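Local atomic coordinates of NADH kinase POS5 (PDB entry 3AFO), a protein that phosphorylates NADH, and with about half the preference NAD(+), using ATP, and so supplies yeast mitochondria with the reductant NADPH for defence against oxidants. Residues A[43-48]-A[131-136]; A[47-52]-A[124-129]; A[54-59]-A[82-87]. All coordinates share one frame; numbering follows the deposited sequence. Where two conformers were deposited one is given.

Contact 1: A[43-48]-A[131-136]; sequences NVYITK and VSMFGN
Y45 meets M133 with CE2, CZ and OH, and F134 with CD2. M133 makes the closer approach. Its sulfur SD lies 3.8 Å from Y45 CE2, and its methyl CE lies 3.5 Å from Y45 OH. The M133 chain runs roughly perpendicular to the Y45 side chain. SD sits 4.8 Å from the centroid of the Y45 ring and 58° off the ring normal. This is an oblique Met-aromatic contact. The chain of M133 is extended beyond CG, which carries SD and CE as far as the phenol end.

F134 is the second, looser partner. Its CZ stands 4.2 Å from Y45 CD2, and Y45 comes to the edge of the F134 ring, near its plane. The Y45 and F134 side chains run antiparallel and meet only near CD2 and CZ.

Strand 43-48 belongs to the parallel sheet of the N-terminal domain, and helix 124-132 packs against that sheet. Y45 has CG anti to its N (chi1 176°), and its side chain reaches from the strand to the residues that follow V131. I111 and V112 of helix 108-114 also touch Y45 and F134 respectively, so the ring pair lies in a buried apolar layer.

Toward solvent the contact thins. M133 is only partly exposed, but S132 and N136 are exposed and do not touch the strand. A type I turn from S132 to G135 leads the chain away, with F134 N bonded to V131 O at 2.8 Å. The bond from G135 N to S132 O is weak.

Contact 2: A[47-52]-A[124-129]; sequences TKKPWT and DGTILH. With NAI (1,4-dihydronicotinamide adenine dinucleotide), chain C.
T126 fills the centre of this contact and has both branches turned to use. Its methyl CG2 faces the strand end and lies 3.8 Å from K48 C. Its OG1 lies 3.6 Å from K49 CB. That hydroxyl takes its hydrogen bond from G123 N, just before the helix. T126 CG2 stands anti to the backbone N, while OG1 stands beside it (chi1 -43°). CG2 thus packs on T47 and K48, while OG1 both touches K49 and accepts the bond from G123 N.

T47 is the second main residue. In one of its two conformers, T47 OG1 is 3.8 Å from T126 CG2, and the two side chains point in opposite directions as they pass. A water joins the same pair by another route. It donates to T126 O at a short 2.5 Å and lies 3.2 Å from T47 OG1. Because T47 has a second conformer, its part in this bridge is less certain. No direct hydrogen bond crosses between the segments.

K49 is the third. Only the base of its side chain touches T126, and the extended chain beyond CG leads away from the helix on the exposed side.

The other flank of the helix serves the ligand. D124 OD2 accepts a hydrogen bond of 2.7 Å from O2B, the 2'-hydroxyl of the adenosine ribose of NADH. D124 is itself fixed by F152 N and L153 N. L128 CD1 packs 3.6 Å from O5D of the ligand. G125 N comes within 3.2 Å of O1N on the nicotinamide-side phosphate. This is the GGDGT motif of the NAD kinase family: a glycine-rich turn and helix start that binds the dinucleotide, backed here by the end of strand 43-48.

Contact 3: A[54-59]-A[82-87]; sequences STREAM and AEEISQ
The E84 carboxylate is held through both of its oxygens: OE2 takes a weak bond from R56 NH1, and OE1 forms a salt bridge with K48 NZ of strand 43-48. The distance from R56 NH1 to E84 OE2 is 3.4 Å, with an N-H...O angle of 139°. The guanidinium and carboxylate planes are 77° apart, so the two groups do not pair side by side. R56 CD also comes within 3.5 Å of E84 OE2. The R56 guanidinium lies against the backbone of helix 79-86 as well. There E84 O sits above one face of the group, 3.5 Å from R56 NH2. The firmer polar partner of R56 is D88, whose OD2 forms a salt bridge with NE.

Helix 53-69 is the crossover helix of a beta-alpha-beta unit that joins parallel strands 43-48 and 74-76. Helix 79-86 follows the second strand. The two helix segments cross at -81°, with axes 11.0 Å apart at closest approach.

Below the charged groups the contact is apolar. M59 SD lies 3.8 Å from I85 CD1, and the M59 chain runs nearly perpendicular to the I85 side chain. I85 CG2 also packs against R56 CG, 4.0 Å away. I46 and K48 of strand 43-48 touch M59 as well.

In the fold
All three contacts lie in the N-terminal domain and involve or border strand 43-48 of its parallel sheet. Contacts 1 and 2 share this strand and helix 124-132, and their centres are about 11 Å apart. Contact 1 joins the strand to the later part of 124-136, and contact 2 joins the strand's end to the helix start, beside the NADH site. Contact 3 is nested between their segments along the chain, through helices 53-69 and 79-86. Its centre is about 17 Å from that of contact 1 and about 13 Å from that of contact 2. K48 ties it to both. Strand 43-48 thus touches both the NADH-binding helix and helix 53-69.

Contact 1: A[43-48]-A[131-136]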
loop_
_atom_site.group_PDB
_atom_site.type_symbol
_atom_site.label_atom_id
_atom_site.label_comp_id
_atom_site.label_asym_id
_atom_site.label_seq_id
_atom_site.Cartn_x
_atom_site.Cartn_y
_atom_site.Cartn_z
ATOM N N ASN A 43 -34.653 -29.346 -14.739
ATOM C CA ASN A 43 -35.119 -27.971 -14.555
ATOM C C ASN A 43 -33.961 -26.958 -14.600
ATOM O O ASN A 43 -33.197 -26.823 -13.633
ATOM C CB ASN A 43 -35.873 -27.817 -13.236
ATOM C CG ASN A 43 -37.089 -28.745 -13.119
ATOM O OD1 ASN A 43 -37.549 -29.349 -14.101
ATOM N ND2 ASN A 43 -37.617 -28.850 -11.901
ATOM N N VAL A 44 -33.842 -26.257 -15.717
ATOM C CA VAL A 44 -32.745 -25.314 -15.916
ATOM C C VAL A 44 -33.268 -23.884 -15.848
ATOM O O VAL A 44 -34.027 -23.449 -16.713
ATOM C CB VAL A 44 -32.026 -25.580 -17.261
ATOM C CG1 VAL A 44 -30.867 -24.587 -17.486
ATOM C CG2 VAL A 44 -31.498 -27.026 -17.304
ATOM N N TYR A 45 -32.864 -23.162 -14.806
ATOM C CA TYR A 45 -33.182 -21.740 -14.652
ATOM C C TYR A 45 -32.117 -20.854 -15.315
ATOM O O TYR A 45 -30.923 -20.961 -15.013
ATOM C CB TYR A 45 -33.335 -21.391 -13.172
ATOM C CG TYR A 45 -33.565 -19.932 -12.846
ATOM C CD1 TYR A 45 -34.479 -19.166 -13.566
ATOM C CD2 TYR A 45 -32.897 -19.330 -11.780
ATOM C CE1 TYR A 45 -34.702 -17.833 -13.253
ATOM C CE2 TYR A 45 -33.119 -17.994 -11.451
ATOM C CZ TYR A 45 -34.021 -17.254 -12.194
ATOM O OH TYR A 45 -34.251 -15.933 -11.884
ATOM N N ILE A 46 -32.562 -19.978 -16.213
ATOM C CA ILE A 46 -31.642 -19.144 -16.983
ATOM C C ILE A 46 -31.897 -17.675 -16.705
ATOM O O ILE A 46 -33.036 -17.199 -16.807
ATOM C CB ILE A 46 -31.743 -19.403 -18.514
ATOM C CG1 ILE A 46 -31.729 -20.900 -18.816
ATOM C CG2 ILE A 46 -30.592 -18.704 -19.259
ATOM C CD1 ILE A 46 -32.226 -21.237 -20.197
ATOM N N THR A 47 -30.833 -16.962 -16.340
ATOM C CA THR A 47 -30.900 -15.526 -16.103
ATOM C C THR A 47 -29.913 -14.820 -17.021
ATOM O O THR A 47 -28.923 -15.414 -17.452
ATOM C CB THR A 47 -30.559 -15.169 -14.640
ATOM O OG1 THR A 47 -29.165 -15.398 -14.400
ATOM C CG2 THR A 47 -31.360 -16.015 -13.691
ATOM N N LYS A 48 -30.186 -13.553 -17.318
ATOM C CA LYS A 48 -29.302 -12.780 -18.191
ATOM C C LYS A 48 -29.141 -11.356 -17.701
ATOM O O LYS A 48 -29.977 -10.840 -16.967
ATOM C CB LYS A 48 -29.815 -12.781 -19.635
ATOM C CG LYS A 48 -31.150 -12.066 -19.840
ATOM C CD LYS A 48 -31.536 -12.047 -21.314
ATOM C CE LYS A 48 -32.943 -11.471 -21.523
ATOM N NZ LYS A 48 -33.098 -10.074 -20.997
ATOM N N VAL A 131 -27.507 -15.987 -7.881
ATOM C CA VAL A 131 -27.256 -16.713 -6.637
ATOM C C VAL A 131 -28.048 -16.094 -5.469
ATOM O O VAL A 131 -28.588 -16.811 -4.615
ATOM C CB VAL A 131 -25.743 -16.779 -6.343
ATOM C CG1 VAL A 131 -25.468 -17.307 -4.931
ATOM C CG2 VAL A 131 -25.058 -17.646 -7.382
ATOM N N SER A 132 -28.146 -14.769 -5.479
ATOM C CA SER A 132 -28.853 -14.000 -4.458
ATOM C C SER A 132 -30.290 -14.462 -4.227
ATOM O O SER A 132 -30.807 -14.374 -3.108
ATOM C CB SER A 132 -28.863 -12.529 -4.855
ATOM O OG SER A 132 -29.382 -11.755 -3.812
ATOM N N MET A 133 -30.933 -14.922 -5.297
ATOM C CA MET A 133 -32.273 -15.508 -5.222
ATOM C C MET A 133 -32.356 -16.680 -4.253
ATOM O O MET A 133 -33.373 -16.855 -3.594
ATOM C CB MET A 133 -32.706 -15.998 -6.602
ATOM C CG MET A 133 -33.739 -15.149 -7.292
ATOM S SD MET A 133 -34.632 -16.248 -8.413
ATOM C CE MET A 133 -35.983 -15.207 -8.932
ATOM N N PHE A 134 -31.292 -17.476 -4.180
ATOM C CA PHE A 134 -31.259 -18.698 -3.366
ATOM C C PHE A 134 -30.687 -18.477 -1.958
ATOM O O PHE A 134 -30.156 -19.415 -1.334
ATOM C CB PHE A 134 -30.468 -19.787 -4.095
ATOM C CG PHE A 134 -31.034 -20.145 -5.442
ATOM C CD1 PHE A 134 -31.988 -21.151 -5.563
ATOM C CD2 PHE A 134 -30.625 -19.467 -6.589
ATOM C CE1 PHE A 134 -32.526 -21.483 -6.814
ATOM C CE2 PHE A 134 -31.157 -19.794 -7.850
ATOM C CZ PHE A 134 -32.112 -20.810 -7.956
ATOM N N GLY A 135 -30.825 -17.242 -1.470
ATOM C CA GLY A 135 -30.277 -16.807 -0.185
ATOM C C GLY A 135 -30.538 -17.713 1.000
ATOM O O GLY A 135 -29.598 -18.251 1.591
ATOM N N ASN A 136 -31.804 -17.907 1.355
ATOM C CA ASN A 136 -32.100 -18.699 2.557
ATOM C C ASN A 136 -32.176 -20.206 2.312
ATOM O O ASN A 136 -32.380 -20.978 3.248
ATOM C CB ASN A 136 -33.356 -18.186 3.275
ATOM C CG ASN A 136 -34.620 -18.399 2.465
ATOM O OD1 ASN A 136 -34.593 -18.356 1.234
ATOM N ND2 ASN A 136 -35.737 -18.633 3.152
#

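Contact 2: A[47-52]-A[124-129]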
loop_
_atom_site.group_PDB
_atom_site.type_symbol
_atom_site.label_atom_id
_atom_site.label_comp_id
_atom_site.label_asym_id
_atom_site.label_seq_id
_atom_site.Cartn_x
_atom_site.Cartn_y
_atom_site.Cartn_z
ATOM N N THR A 47 -30.833 -16.962 -16.340
ATOM C CA THR A 47 -30.900 -15.526 -16.103
ATOM C C THR A 47 -29.913 -14.820 -17.021
ATOM O O THR A 47 -28.923 -15.414 -17.452
ATOM C CB THR A 47 -30.559 -15.169 -14.640
ATOM O OG1 THR A 47 -29.165 -15.398 -14.400
ATOM C CG2 THR A 47 -31.360 -16.015 -13.691
ATOM N N LYS A 48 -30.186 -13.553 -17.318
ATOM C CA LYS A 48 -29.302 -12.780 -18.191
ATOM C C LYS A 48 -29.141 -11.356 -17.701
ATOM O O LYS A 48 -29.977 -10.840 -16.967
ATOM C CB LYS A 48 -29.815 -12.781 -19.635
ATOM C CG LYS A 48 -31.150 -12.066 -19.840
ATOM C CD LYS A 48 -31.536 -12.047 -21.314
ATOM C CE LYS A 48 -32.943 -11.471 -21.523
ATOM N NZ LYS A 48 -33.098 -10.074 -20.997
ATOM N N LYS A 49 -28.053 -10.724 -18.115
ATOM C CA LYS A 49 -27.874 -9.318 -17.837
ATOM C C LYS A 49 -28.951 -8.562 -18.617
ATOM O O LYS A 49 -29.085 -8.742 -19.834
ATOM C CB LYS A 49 -26.469 -8.863 -18.227
ATOM C CG LYS A 49 -26.186 -7.410 -17.836
ATOM C CD LYS A 49 -24.778 -7.014 -18.203
ATOM C CE LYS A 49 -24.619 -5.513 -18.143
ATOM N NZ LYS A 49 -23.480 -5.133 -19.012
ATOM N N PRO A 50 -29.745 -7.737 -17.913
ATOM C CA PRO A 50 -30.868 -7.064 -18.555
ATOM C C PRO A 50 -30.422 -5.972 -19.530
ATOM O O PRO A 50 -29.291 -5.482 -19.441
ATOM C CB PRO A 50 -31.639 -6.457 -17.375
ATOM C CG PRO A 50 -30.627 -6.287 -16.303
ATOM C CD PRO A 50 -29.654 -7.420 -16.473
ATOM N N TRP A 51 -31.312 -5.634 -20.464
ATOM C CA TRP A 51 -31.114 -4.539 -21.426
ATOM C C TRP A 51 -29.804 -4.606 -22.208
ATOM O O TRP A 51 -29.197 -3.576 -22.512
ATOM C CB TRP A 51 -31.265 -3.175 -20.733
ATOM C CG TRP A 51 -32.594 -3.013 -20.077
ATOM C CD1 TRP A 51 -33.815 -3.010 -20.693
ATOM C CD2 TRP A 51 -32.851 -2.836 -18.677
ATOM N NE1 TRP A 51 -34.814 -2.841 -19.766
ATOM C CE2 TRP A 51 -34.252 -2.728 -18.520
ATOM C CE3 TRP A 51 -32.035 -2.754 -17.540
ATOM C CZ2 TRP A 51 -34.857 -2.541 -17.267
ATOM C CZ3 TRP A 51 -32.635 -2.570 -16.294
ATOM C CH2 TRP A 51 -34.034 -2.466 -16.170
ATOM N N THR A 52 -29.362 -5.820 -22.516
ATOM C CA THR A 52 -28.182 -6.009 -23.358
ATOM C C THR A 52 -28.442 -7.075 -24.422
ATOM O O THR A 52 -28.621 -8.253 -24.097
ATOM C CB THR A 52 -26.849 -6.190 -22.548
ATOM O OG1 THR A 52 -26.091 -7.282 -23.066
ATOM C CG2 THR A 52 -27.113 -6.426 -21.105
ATOM N N ASP A 124 -20.317 -10.639 -13.899
ATOM C CA ASP A 124 -20.228 -10.957 -12.479
ATOM C C ASP A 124 -21.519 -10.628 -11.757
ATOM O O ASP A 124 -22.002 -11.435 -10.962
ATOM C CB ASP A 124 -19.030 -10.248 -11.843
ATOM C CG ASP A 124 -17.699 -10.769 -12.367
ATOM O OD1 ASP A 124 -17.624 -11.941 -12.810
ATOM O OD2 ASP A 124 -16.713 -10.005 -12.329
ATOM N N GLY A 125 -22.095 -9.467 -12.076
ATOM C CA GLY A 125 -23.376 -9.044 -11.516
ATOM C C GLY A 125 -24.505 -10.037 -11.787
ATOM O O GLY A 125 -25.383 -10.227 -10.947
ATOM N N THR A 126 -24.455 -10.690 -12.948
ATOM C CA THR A 126 -25.470 -11.674 -13.333
ATOM C C THR A 126 -25.432 -12.894 -12.414
ATOM O O THR A 126 -26.477 -13.328 -11.920
ATOM C CB THR A 126 -25.326 -12.110 -14.808
ATOM O OG1 THR A 126 -25.078 -10.952 -15.613
ATOM C CG2 THR A 126 -26.609 -12.801 -15.290
ATOM N N ILE A 127 -24.237 -13.428 -12.188
ATOM C CA ILE A 127 -24.031 -14.489 -11.203
ATOM C C ILE A 127 -24.518 -14.045 -9.818
ATOM O O ILE A 127 -25.312 -14.744 -9.186
ATOM C CB ILE A 127 -22.544 -14.893 -11.120
ATOM C CG1 ILE A 127 -22.045 -15.365 -12.486
ATOM C CG2 ILE A 127 -22.325 -15.972 -10.067
ATOM C CD1 ILE A 127 -20.577 -15.731 -12.496
ATOM N N LEU A 128 -24.043 -12.880 -9.356
ATOM C CA LEU A 128 -24.388 -12.363 -8.034
ATOM C C LEU A 128 -25.907 -12.274 -7.777
ATOM O O LEU A 128 -26.406 -12.783 -6.771
ATOM C CB LEU A 128 -23.690 -11.010 -7.775
ATOM C CG LEU A 128 -22.158 -11.060 -7.634
ATOM C CD1 LEU A 128 -21.643 -9.676 -7.289
ATOM C CD2 LEU A 128 -21.706 -12.053 -6.576
ATOM N N HIS A 129 -26.638 -11.634 -8.689
ATOM C CA HIS A 129 -28.095 -11.523 -8.559
ATOM C C HIS A 129 -28.796 -12.879 -8.671
ATOM O O HIS A 129 -29.767 -13.129 -7.963
ATOM C CB HIS A 129 -28.681 -10.530 -9.575
ATOM C CG HIS A 129 -28.002 -9.194 -9.581
ATOM N ND1 HIS A 129 -27.997 -8.366 -10.685
ATOM C CD2 HIS A 129 -27.289 -8.547 -8.625
ATOM C CE1 HIS A 129 -27.323 -7.263 -10.404
ATOM N NE2 HIS A 129 -26.878 -7.350 -9.163
HETATM P PA NAI C . -20.632 -3.476 -10.844
HETATM O O1A NAI C . -20.689 -3.749 -12.318
HETATM O O2A NAI C . -20.962 -1.947 -10.417
HETATM O O5B NAI C . -19.205 -3.715 -10.250
HETATM C C5B NAI C . -18.578 -4.845 -10.625
HETATM C C4B NAI C . -17.223 -4.504 -11.131
HETATM O O4B NAI C . -16.431 -5.340 -10.245
HETATM C C3B NAI C . -17.282 -5.190 -12.492
HETATM O O3B NAI C . -16.166 -4.773 -13.281
HETATM C C2B NAI C . -17.152 -6.658 -12.079
HETATM O O2B NAI C . -16.598 -7.455 -13.117
HETATM C C1B NAI C . -16.138 -6.575 -10.939
HETATM N N9A NAI C . -16.305 -7.706 -9.983
HETATM C C8A NAI C . -17.401 -8.029 -9.288
HETATM N N7A NAI C . -17.142 -9.117 -8.543
HETATM C C5A NAI C . -15.872 -9.468 -8.749
HETATM C C6A NAI C . -15.042 -10.482 -8.266
HETATM N N6A NAI C . -15.467 -11.398 -7.371
HETATM N N1A NAI C . -13.776 -10.535 -8.723
HETATM C C2A NAI C . -13.307 -9.661 -9.601
HETATM N N3A NAI C . -14.069 -8.686 -10.076
HETATM C C4A NAI C . -15.347 -8.570 -9.674
HETATM O O3 NAI C . -21.717 -4.375 -9.967
HETATM P PN NAI C . -21.809 -5.976 -10.064
HETATM O O1N NAI C . -21.157 -6.454 -11.327
HETATM O O2N NAI C . -23.208 -6.281 -9.699
HETATM O O5D NAI C . -20.855 -6.542 -8.863
HETATM C C5D NAI C . -21.058 -6.126 -7.523
HETATM C C4D NAI C . -19.712 -5.905 -6.853
HETATM O O4D NAI C . -19.250 -4.599 -7.269
HETATM C C3D NAI C . -19.809 -5.748 -5.344
HETATM O O3D NAI C . -19.856 -7.027 -4.696
HETATM C C2D NAI C . -18.490 -5.002 -5.035
HETATM O O2D NAI C . -17.481 -5.945 -4.643
HETATM C C1D NAI C . -18.117 -4.388 -6.417
HETATM N N1N NAI C . -17.891 -2.947 -6.220
HETATM C C2N NAI C . -16.604 -2.469 -6.444
HETATM C C3N NAI C . -16.299 -1.132 -6.259
HETATM C C7N NAI C . -14.849 -0.663 -6.543
HETATM O O7N NAI C . -14.507 0.513 -6.441
HETATM N N7N NAI C . -14.018 -1.617 -6.913
HETATM C C4N NAI C . -17.308 -0.254 -5.843
HETATM C C5N NAI C . -18.618 -0.720 -5.606
HETATM C C6N NAI C . -18.924 -2.070 -5.784
HETATM O O HOH W 1 -28.820 -12.762 -12.628
#

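Contact 3: A[54-59]-A[82-87]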
loop_
_atom_site.group_PDB
_atom_site.type_symbol
_atom_site.label_atom_id
_atom_site.label_comp_id
_atom_site.label_asym_id
_atom_site.label_seq_id
_atom_site.Cartn_x
_atom_site.Cartn_y
_atom_site.Cartn_z
ATOM N N SER A 54 -26.865 -8.815 -26.737
ATOM C CA SER A 54 -26.104 -10.057 -26.785
ATOM C C SER A 54 -26.654 -11.140 -25.824
ATOM O O SER A 54 -26.671 -12.315 -26.172
ATOM C CB SER A 54 -24.614 -9.797 -26.507
ATOM O OG SER A 54 -24.381 -9.517 -25.135
ATOM N N THR A 55 -27.096 -10.749 -24.627
ATOM C CA THR A 55 -27.561 -11.753 -23.648
ATOM C C THR A 55 -28.999 -12.224 -23.912
ATOM O O THR A 55 -29.337 -13.367 -23.616
ATOM C CB THR A 55 -27.398 -11.311 -22.169
ATOM O OG1 THR A 55 -28.370 -10.314 -21.840
ATOM C CG2 THR A 55 -25.984 -10.778 -21.896
ATOM N N ARG A 56 -29.835 -11.342 -24.456
ATOM C CA ARG A 56 -31.166 -11.733 -24.914
ATOM C C ARG A 56 -31.043 -12.693 -26.106
ATOM O O ARG A 56 -31.711 -13.731 -26.154
ATOM C CB ARG A 56 -32.000 -10.496 -25.256
ATOM C CG ARG A 56 -33.436 -10.780 -25.709
ATOM C CD ARG A 56 -34.234 -9.468 -25.853
ATOM N NE ARG A 56 -35.313 -9.571 -26.840
ATOM C CZ ARG A 56 -36.299 -8.683 -26.988
ATOM N NH1 ARG A 56 -36.370 -7.607 -26.205
ATOM N NH2 ARG A 56 -37.229 -8.873 -27.922
ATOM N N GLU A 57 -30.151 -12.367 -27.039
ATOM C CA GLU A 57 -29.865 -13.236 -28.176
ATOM C C GLU A 57 -29.320 -14.586 -27.741
ATOM O O GLU A 57 -29.733 -15.625 -28.266
ATOM C CB GLU A 57 -28.888 -12.558 -29.137
ATOM C CG GLU A 57 -29.544 -11.471 -30.006
ATOM C CD GLU A 57 -28.531 -10.548 -30.670
ATOM O OE1 GLU A 57 -27.396 -10.996 -30.953
ATOM O OE2 GLU A 57 -28.875 -9.366 -30.904
ATOM N N ALA A 58 -28.392 -14.563 -26.784
ATOM C CA ALA A 58 -27.792 -15.787 -26.249
ATOM C C ALA A 58 -28.823 -16.651 -25.529
ATOM O O ALA A 58 -28.798 -17.877 -25.661
ATOM C CB ALA A 58 -26.635 -15.458 -25.313
ATOM N N MET A 59 -29.722 -16.016 -24.778
ATOM C CA MET A 59 -30.769 -16.749 -24.061
ATOM C C MET A 59 -31.676 -17.515 -25.036
ATOM O O MET A 59 -31.933 -18.705 -24.854
ATOM C CB MET A 59 -31.598 -15.805 -23.199
ATOM C CG MET A 59 -32.694 -16.503 -22.410
ATOM S SD MET A 59 -33.623 -15.362 -21.401
ATOM C CE MET A 59 -32.691 -15.544 -19.876
ATOM N N ALA A 82 -39.696 -13.890 -19.689
ATOM C CA ALA A 82 -40.595 -14.748 -20.476
ATOM C C ALA A 82 -41.397 -13.927 -21.489
ATOM O O ALA A 82 -41.411 -14.241 -22.686
ATOM C CB ALA A 82 -41.537 -15.527 -19.556
ATOM N N GLU A 83 -42.035 -12.867 -20.999
ATOM C CA GLU A 83 -42.780 -11.935 -21.840
ATOM C C GLU A 83 -41.872 -11.223 -22.841
ATOM O O GLU A 83 -42.225 -11.079 -24.014
ATOM C CB GLU A 83 -43.513 -10.906 -20.977
ATOM C CG GLU A 83 -44.935 -11.307 -20.563
ATOM C CD GLU A 83 -45.702 -10.150 -19.913
ATOM O OE1 GLU A 83 -45.126 -9.468 -19.042
ATOM O OE2 GLU A 83 -46.876 -9.912 -20.278
ATOM N N GLU A 84 -40.702 -10.789 -22.370
ATOM C CA GLU A 84 -39.737 -10.089 -23.212
ATOM C C GLU A 84 -39.294 -10.935 -24.405
ATOM O O GLU A 84 -39.296 -10.456 -25.534
ATOM C CB GLU A 84 -38.509 -9.664 -22.397
ATOM C CG GLU A 84 -37.501 -8.832 -23.178
ATOM C CD GLU A 84 -36.166 -8.692 -22.468
ATOM O OE1 GLU A 84 -35.946 -9.390 -21.453
ATOM O OE2 GLU A 84 -35.329 -7.889 -22.934
ATOM N N ILE A 85 -38.921 -12.186 -24.153
ATOM C CA ILE A 85 -38.312 -13.023 -25.185
ATOM C C ILE A 85 -39.307 -13.843 -26.017
ATOM O O ILE A 85 -38.912 -14.444 -27.017
ATOM C CB ILE A 85 -37.201 -13.948 -24.615
ATOM C CG1 ILE A 85 -37.800 -15.024 -23.690
ATOM C CG2 ILE A 85 -36.121 -13.114 -23.903
ATOM C CD1 ILE A 85 -36.841 -16.118 -23.297
ATOM N N SER A 86 -40.577 -13.874 -25.607
ATOM C CA SER A 86 -41.585 -14.696 -26.295
ATOM C C SER A 86 -41.693 -14.371 -27.796
ATOM O O SER A 86 -41.781 -15.285 -28.624
ATOM C CB SER A 86 -42.950 -14.659 -25.591
ATOM O OG SER A 86 -43.413 -13.340 -25.391
ATOM N N GLN A 87 -41.680 -13.082 -28.148
ATOM C CA GLN A 87 -41.708 -12.685 -29.568
ATOM C C GLN A 87 -40.437 -13.058 -30.343
ATOM O O GLN A 87 -40.439 -13.010 -31.574
ATOM C CB GLN A 87 -42.015 -11.188 -29.759
ATOM C CG GLN A 87 -43.413 -10.757 -29.331
ATOM C CD GLN A 87 -44.140 -9.893 -30.366
ATOM O OE1 GLN A 87 -43.528 -9.088 -31.074
ATOM N NE2 GLN A 87 -45.463 -10.060 -30.449
#